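PDB 4CCV: histidine-rich glycoprotein from Oryctolagus cuniculus, which binds heme, heparin, heparan sulfate, plasminogen, thrombospondin and divalent metal ions in plasma and is an adapter implicated in regulating coagulation, fibrinolysis and angiogenesis. Local coordinates for residues P13-K16 and S17-A21; E23-K26 and S27-A31. All blocks are in the same frame, centred on the assembly; numbering follows the deposited sequence. Where two conformers were deposited one is given.

Contact 1: P13-K16 and S17-A21; sequences PFRK and SADKA
Asp19 turns its CG next to its own backbone N (chi1 -68°), a rotation that lays the carboxylate back over the preceding turn, where Asp19 CG lies 3.4 Å from Arg15 O. Arg15 leaves the helix with CG opposite its backbone N (chi1 -166°) and a chain extended as far as NE, which carries the guanidinium too far out for a direct bond to that carboxylate. Asp19 OD1 is 4.4 Å from Arg15 NE and well out of the guanidinium plane, where no N-H is aimed at it. A water joins them instead, accepting from Arg15 NE at 2.9 Å and donating to Asp19 OD1. The opposite charges should still attract across this i to i+4 spacing, while Arg15 NH2 is tied to Asp38 O on strand 35-47.

These are the opening turns of helix 15-27, the helix that packs across the antiparallel sheet of the cystatin fold, here in the second cystatin (N2) domain. Backbone hydrogen bonds of i to i+4 spacing run from Ala18 N to Phe14 O (3.0 Å), from Asp19 N to Arg15 O, nearly straight with an N-H...O angle of 170°, and from Lys20 N to Lys16 O. On the inner side, Ala18 meets Val37 and Phe58, Ser17 reaches Leu81, and the buried Phe14 ring meets that of Tyr54.

A second water sits at the helix start. It donates to Pro13 O at 2.6 Å, lies 2.6 Å from Ser17 OG, and accepts weakly from Ser17 N. Lys16 NZ gives it a further weak bond, made possible by the bends at chi3 and chi4 that fold the chain back; the stronger partner of that ammonium is Glu91, through a salt bridge.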
# COMPACT_ATOMS: atom_id res chain seq x y z
N PRO A 13 -12.23 -6.02 -0.07
CA PRO A 13 -12.67 -5.05 -1.07
C PRO A 13 -11.67 -3.89 -1.38
O PRO A 13 -11.90 -3.13 -2.33
CB PRO A 13 -13.98 -4.51 -0.49
CG PRO A 13 -14.43 -5.56 0.48
CD PRO A 13 -13.13 -6.02 1.09
N PHE A 14 -10.58 -3.78 -0.60
CA PHE A 14 -9.58 -2.74 -0.80
C PHE A 14 -8.40 -3.29 -1.58
O PHE A 14 -7.49 -2.55 -1.89
CB PHE A 14 -9.19 -2.13 0.53
CG PHE A 14 -10.29 -1.30 1.11
CD1 PHE A 14 -10.42 0.03 0.75
CD2 PHE A 14 -11.25 -1.88 1.90
CE1 PHE A 14 -11.46 0.80 1.27
CE2 PHE A 14 -12.32 -1.14 2.38
CZ PHE A 14 -12.44 0.20 2.06
N ARG A 15 -8.45 -4.56 -1.96
CA ARG A 15 -7.33 -5.15 -2.65
C ARG A 15 -7.07 -4.52 -3.99
O ARG A 15 -5.94 -4.22 -4.33
CB ARG A 15 -7.44 -6.69 -2.81
CG ARG A 15 -6.06 -7.20 -3.21
CD ARG A 15 -5.96 -8.73 -3.27
NE ARG A 15 -4.58 -9.03 -3.63
CZ ARG A 15 -3.62 -9.39 -2.78
NH1 ARG A 15 -3.89 -9.58 -1.48
NH2 ARG A 15 -2.40 -9.60 -3.25
N LYS A 16 -8.13 -4.27 -4.74
CA LYS A 16 -7.99 -3.66 -6.04
C LYS A 16 -7.44 -2.23 -5.93
O LYS A 16 -6.69 -1.74 -6.82
CB LYS A 16 -9.36 -3.70 -6.71
CG LYS A 16 -9.52 -2.85 -7.94
CD LYS A 16 -11.00 -2.70 -8.37
CE LYS A 16 -11.86 -1.91 -7.34
NZ LYS A 16 -11.41 -0.51 -6.99
N SER A 17 -7.85 -1.55 -4.87
CA SER A 17 -7.39 -0.20 -4.61
C SER A 17 -5.85 -0.23 -4.37
O SER A 17 -5.10 0.68 -4.79
CB SER A 17 -8.16 0.42 -3.43
OG SER A 17 -9.56 0.65 -3.72
N ALA A 18 -5.40 -1.23 -3.62
CA ALA A 18 -3.95 -1.39 -3.35
C ALA A 18 -3.21 -1.70 -4.62
O ALA A 18 -2.18 -1.12 -4.86
CB ALA A 18 -3.66 -2.51 -2.30
N ASP A 19 -3.74 -2.63 -5.43
CA ASP A 19 -3.15 -2.93 -6.75
C ASP A 19 -2.99 -1.68 -7.60
O ASP A 19 -1.95 -1.45 -8.18
CB ASP A 19 -4.01 -3.95 -7.55
CG ASP A 19 -4.02 -5.36 -6.94
OD1 ASP A 19 -3.13 -5.70 -6.14
OD2 ASP A 19 -4.92 -6.16 -7.30
N LYS A 20 -4.07 -0.91 -7.73
CA LYS A 20 -4.01 0.31 -8.53
C LYS A 20 -3.08 1.39 -7.94
O LYS A 20 -2.40 2.09 -8.65
CB LYS A 20 -5.41 0.90 -8.73
CG LYS A 20 -5.35 2.17 -9.57
CD LYS A 20 -6.69 2.68 -10.11
CE LYS A 20 -6.50 3.76 -11.20
NZ LYS A 20 -7.75 4.01 -11.97
N ALA A 21 -3.07 1.56 -6.64
CA ALA A 21 -2.15 2.51 -6.06
C ALA A 21 -0.70 2.10 -6.28
O ALA A 21 0.15 2.96 -6.56
CB ALA A 21 -2.41 2.67 -4.60
O HOH W 1 -10.65 -1.68 -4.04
O HOH W 2 -3.01 -8.18 -5.95

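Contact 2: E23-K26 and S27-A31; sequences EVYK and SESEA. With NAG (2-acetamido-2-deoxy-beta-D-glucopyranose), chain B.
Hydrogen bonds from Ser27 come first: Ser27 OG donates to Val24 O at 2.7 Å, because a chi1 of 73° sets the hydroxyl between the backbone N and the carbonyl carbon, facing the preceding turn. Val24 O also receives a weak bond from Ser27 N, whose other acceptor is Glu23 O at 3.2 Å.

Backbone bonds then shorten to i to i+3 spacing. Glu28 N donates to Tyr25 O at 3.1 Å and Ser29 N to Lys26 O at 3.2 Å. The change of spacing accompanies the passage of helix 15-27 of the cystatin fold into the loop that leads to strand 35-47. Lys26 NZ hydrogen-bonds to Ala33 O and Phe35 O further along the chain.

Between side chains the touch is light. Tyr25 CE2 comes obliquely within 4.2 Å of Ser29 CB, and a water lies 2.6 Å from Tyr25 OH and 3.0 Å from Ser29 OG, linking the two hydroxyls. The Tyr25 ring also meets Tyr32 edge-to-face.

Within residues 23-31 the N-acetylglucosamine is met by Ala31: Ala31 O accepts a hydrogen bond from NAG N2 at 2.9 Å, and Ala31 CB lies beside the acetyl methyl.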
# COMPACT_ATOMS: atom_id res chain seq x y z
N GLU A 23 0.40 0.41 -8.84
CA GLU A 23 0.60 0.60 -10.26
C GLU A 23 1.00 2.06 -10.50
O GLU A 23 1.97 2.37 -11.22
CB GLU A 23 -0.71 0.21 -11.00
CG GLU A 23 -0.64 0.25 -12.51
CD GLU A 23 -1.98 0.09 -13.21
OE1 GLU A 23 -3.05 -0.06 -12.58
OE2 GLU A 23 -1.97 0.14 -14.44
N VAL A 24 0.26 2.95 -9.86
CA VAL A 24 0.55 4.40 -9.98
C VAL A 24 1.92 4.72 -9.36
O VAL A 24 2.72 5.46 -9.94
CB VAL A 24 -0.54 5.22 -9.30
CG1 VAL A 24 -0.09 6.66 -9.18
CG2 VAL A 24 -1.91 5.14 -10.06
N TYR A 25 2.20 4.18 -8.18
CA TYR A 25 3.45 4.48 -7.52
C TYR A 25 4.66 4.09 -8.38
O TYR A 25 5.61 4.88 -8.56
CB TYR A 25 3.50 3.79 -6.13
CG TYR A 25 4.70 4.20 -5.30
CD1 TYR A 25 4.68 5.34 -4.51
CD2 TYR A 25 5.84 3.42 -5.28
CE1 TYR A 25 5.77 5.71 -3.74
CE2 TYR A 25 6.95 3.80 -4.54
CZ TYR A 25 6.92 4.96 -3.79
OH TYR A 25 8.00 5.28 -2.99
N LYS A 26 4.63 2.85 -8.90
CA LYS A 26 5.71 2.32 -9.70
C LYS A 26 5.88 3.06 -11.00
O LYS A 26 6.98 3.14 -11.46
CB LYS A 26 5.61 0.76 -9.90
CG LYS A 26 4.62 0.37 -10.94
CD LYS A 26 4.65 -1.11 -11.32
CE LYS A 26 4.42 -1.96 -10.12
NZ LYS A 26 4.43 -3.37 -10.60
N SER A 27 4.84 3.71 -11.54
CA SER A 27 5.01 4.50 -12.76
C SER A 27 5.92 5.70 -12.57
O SER A 27 6.48 6.18 -13.54
CB SER A 27 3.63 4.93 -13.34
OG SER A 27 3.05 5.96 -12.54
N GLU A 28 6.05 6.18 -11.33
CA GLU A 28 6.97 7.27 -11.00
C GLU A 28 8.28 6.85 -10.40
O GLU A 28 9.13 7.68 -10.15
CB GLU A 28 6.35 8.21 -9.98
CG GLU A 28 5.28 9.10 -10.52
CD GLU A 28 5.66 9.82 -11.79
OE1 GLU A 28 6.85 10.16 -11.99
OE2 GLU A 28 4.74 10.07 -12.61
N SER A 29 8.46 5.58 -10.12
CA SER A 29 9.63 5.18 -9.34
C SER A 29 10.10 3.87 -9.91
O SER A 29 9.55 2.84 -9.59
CB SER A 29 9.18 5.06 -7.89
OG SER A 29 10.34 4.94 -7.10
N GLU A 30 10.99 3.97 -10.86
CA GLU A 30 11.37 2.86 -11.72
C GLU A 30 11.94 1.62 -10.94
O GLU A 30 11.84 0.49 -11.44
CB GLU A 30 12.38 3.41 -12.73
CG GLU A 30 13.28 2.39 -13.43
CD GLU A 30 14.44 3.04 -14.20
OE1 GLU A 30 14.52 4.30 -14.24
OE2 GLU A 30 15.27 2.28 -14.76
N ALA A 31 12.52 1.83 -9.75
CA ALA A 31 13.10 0.72 -8.97
C ALA A 31 12.00 -0.24 -8.49
O ALA A 31 12.25 -1.41 -8.17
CB ALA A 31 13.91 1.25 -7.78
C1 NAG B . 14.12 -4.61 -6.29
C2 NAG B . 14.69 -3.27 -5.93
C3 NAG B . 15.60 -2.87 -7.08
C4 NAG B . 16.65 -3.89 -7.43
C5 NAG B . 16.05 -5.27 -7.66
C6 NAG B . 17.15 -6.37 -7.71
C7 NAG B . 13.52 -1.41 -4.76
C8 NAG B . 12.47 -0.30 -4.80
N2 NAG B . 13.71 -2.19 -5.82
O3 NAG B . 16.22 -1.68 -6.72
O4 NAG B . 17.16 -3.49 -8.66
O5 NAG B . 15.12 -5.58 -6.63
O6 NAG B . 17.90 -6.24 -6.50
O7 NAG B . 14.10 -1.58 -3.70
O HOH W 3 10.29 5.77 -4.22

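Contacts 1 and 2 are the two ends of one helix, 15-27: residues 13-21 start it and residues 23-31 bring it to its close, with centres about 15 Å apart and no touch between them apart from the chain itself. Contact 1 is partly buried and contact 2 lies at the surface; their centres are about 8 and 12 Å from the centre of the chain. Each approaches a different bound group. The Arg15 side chain is about 6 Å from the glutathione, whose pocket includes Arg36, Arg61, Cys63 and Ser66, whereas the Lys26 side chain is about 10 Å from it. Contact 2 instead reaches the glycan through Ala31, one of its neighbours alongside Asn62.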